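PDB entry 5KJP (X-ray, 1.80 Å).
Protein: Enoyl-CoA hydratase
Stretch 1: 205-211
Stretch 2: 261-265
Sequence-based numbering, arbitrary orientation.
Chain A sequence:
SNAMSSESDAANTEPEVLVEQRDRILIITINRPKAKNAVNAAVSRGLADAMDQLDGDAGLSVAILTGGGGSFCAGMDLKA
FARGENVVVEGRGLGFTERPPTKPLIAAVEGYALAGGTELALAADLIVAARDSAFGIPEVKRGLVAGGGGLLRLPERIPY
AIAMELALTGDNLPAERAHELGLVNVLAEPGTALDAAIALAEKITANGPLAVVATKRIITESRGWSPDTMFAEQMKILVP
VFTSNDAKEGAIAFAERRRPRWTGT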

# COMPACT_ATOMS: atom_id res chain seq x y z
N THR A 205 -22.34 -12.33 5.57
CA THR A 205 -23.46 -12.45 6.51
C THR A 205 -23.49 -13.82 7.19
O THR A 205 -24.11 -13.98 8.23
CB THR A 205 -24.83 -12.19 5.83
OG1 THR A 205 -25.06 -13.18 4.82
CG2 THR A 205 -24.87 -10.81 5.20
N ALA A 206 -22.81 -14.80 6.60
CA ALA A 206 -22.76 -16.13 7.18
C ALA A 206 -21.79 -16.19 8.35
O ALA A 206 -21.80 -17.15 9.12
CB ALA A 206 -22.38 -17.17 6.12
N ASN A 207 -20.95 -15.17 8.47
CA ASN A 207 -19.95 -15.14 9.53
C ASN A 207 -20.47 -14.38 10.75
O ASN A 207 -21.51 -13.73 10.68
CB ASN A 207 -18.65 -14.55 8.99
CG ASN A 207 -18.00 -15.45 7.95
OD1 ASN A 207 -18.23 -16.66 7.95
ND2 ASN A 207 -17.21 -14.87 7.06
N GLY A 208 -19.77 -14.49 11.88
CA GLY A 208 -20.26 -13.91 13.12
C GLY A 208 -20.39 -12.40 13.03
O GLY A 208 -19.40 -11.71 12.78
N PRO A 209 -21.61 -11.87 13.22
CA PRO A 209 -21.85 -10.43 13.00
C PRO A 209 -21.00 -9.53 13.90
O PRO A 209 -20.48 -8.52 13.43
CB PRO A 209 -23.35 -10.28 13.31
CG PRO A 209 -23.71 -11.48 14.13
CD PRO A 209 -22.83 -12.58 13.62
N LEU A 210 -20.84 -9.88 15.18
CA LEU A 210 -19.98 -9.08 16.05
C LEU A 210 -18.52 -9.15 15.61
O LEU A 210 -17.80 -8.16 15.67
CB LEU A 210 -20.10 -9.55 17.51
CG LEU A 210 -21.51 -9.47 18.11
CD1 LEU A 210 -21.54 -10.14 19.48
CD2 LEU A 210 -21.98 -8.02 18.18
N ALA A 211 -18.10 -10.33 15.17
CA ALA A 211 -16.72 -10.53 14.74
C ALA A 211 -16.45 -9.79 13.44
O ALA A 211 -15.39 -9.19 13.27
CB ALA A 211 -16.42 -12.02 14.60
N ARG A 261 -25.72 -20.64 14.74
CA ARG A 261 -26.89 -19.78 14.77
C ARG A 261 -26.56 -18.51 15.52
O ARG A 261 -26.67 -18.46 16.75
CB ARG A 261 -28.08 -20.51 15.40
CG ARG A 261 -28.37 -21.87 14.79
CD ARG A 261 -29.80 -22.31 15.08
NE ARG A 261 -30.31 -23.23 14.07
CZ ARG A 261 -31.49 -23.84 14.14
NH1 ARG A 261 -32.28 -23.65 15.19
NH2 ARG A 261 -31.87 -24.66 13.17
N TRP A 262 -26.12 -17.49 14.79
CA TRP A 262 -25.66 -16.26 15.41
C TRP A 262 -26.82 -15.50 16.05
O TRP A 262 -27.95 -15.56 15.57
CB TRP A 262 -24.97 -15.35 14.38
CG TRP A 262 -23.86 -15.98 13.59
CD1 TRP A 262 -23.80 -16.09 12.23
CD2 TRP A 262 -22.65 -16.57 14.09
NE1 TRP A 262 -22.63 -16.71 11.85
CE2 TRP A 262 -21.91 -17.01 12.98
CE3 TRP A 262 -22.13 -16.76 15.37
CZ2 TRP A 262 -20.66 -17.63 13.11
CZ3 TRP A 262 -20.89 -17.39 15.50
CH2 TRP A 262 -20.18 -17.81 14.37
N THR A 263 -26.52 -14.76 17.12
CA THR A 263 -27.52 -13.89 17.74
C THR A 263 -27.07 -12.42 17.75
O THR A 263 -27.86 -11.54 18.09
CB THR A 263 -27.82 -14.32 19.19
OG1 THR A 263 -26.63 -14.17 19.99
CG2 THR A 263 -28.29 -15.77 19.24
N GLY A 264 -25.82 -12.17 17.39
CA GLY A 264 -25.27 -10.83 17.44
C GLY A 264 -25.12 -10.36 18.88
O GLY A 264 -25.15 -9.16 19.17
N THR A 265 -24.99 -11.32 19.79
CA THR A 265 -24.74 -11.03 21.20
C THR A 265 -23.62 -11.94 21.70
O THR A 265 -23.16 -12.81 20.96
CB THR A 265 -25.99 -11.25 22.08
OG1 THR A 265 -26.29 -12.64 22.17
CG2 THR A 265 -27.19 -10.50 21.52
OXT THR A 265 -23.14 -11.82 22.84

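The contact between 205-211 and 261-265 is organised around one side chain, Trp262, which gives up 90 Å² of its surface to the other stretch, the largest share of any residue in a contact that buries 317 Å² in all. Its CA-to-CB bond points toward the first stretch, and chi1 of -53° (m) with chi2 of 122° lays the indole alongside the backbone of 206-208 and the ring of Pro209. This orientation satisfies two demands at once: it aims the indole N-H at an acceptor and presents a ring face to aliphatic carbons.

The polar demand is met by a hydrogen bond from Trp262 NE1 to Ala206 O, 2.9 Å long with an N-H...O angle of 176°. Such linearity places the acceptor at the ring edge, near its plane, where the N-H points. Asn207 O lies 3.4 Å from Trp262 NE1, but its angle is poor and it does not share the bond. Because the acceptor is a main-chain carbonyl, the side chain of Ala206 is not needed for the bond, and its CB points away.

Over one face of the indole sit Gly208 and Pro209. Gly208 CA lies 3.7 Å from the centroid of the Trp262 six-membered ring, 17° off the normal, and Pro209 CD lies 4.0 Å from that of its five-membered ring, 28° off; both are CH-pi contacts. Gly208 is also the N-cap residue. Pro209 follows in the first turn of the helix, where proline's lack of an N-H is readily tolerated. The C-gamma endo ring touches two residues, with Pro209 CD 3.6 Å from Trp262 CG and Pro209 CG 3.7 Å from Gly264 CA.

Leu210 extends the apolar surface. Its CA-to-CB bond points toward the second stretch, and the common m,t rotamer (chi1 -59°, chi2 172°) brings both methyls against the terminal backbone: Leu210 CD2 is 3.5 Å from Gly264 O, and Leu210 CD1 is 3.5 Å from Thr265 O, part of the C-terminal carboxylate. These are packing contacts, not polar bonds. Gly264 adopts phi/psi of 68/26, and positive phi by itself favours glycine.

Thr263 and Thr265 turn their CA-to-CB bonds away. Both have chi1 in the p well, at 64° and 70°, and their hydroxyls are hydrogen-bonded to each other, Thr263 OG1 to Thr265 OG1, at 2.7 Å. This bond links the side chains flanking Gly264 without drawing on the first stretch.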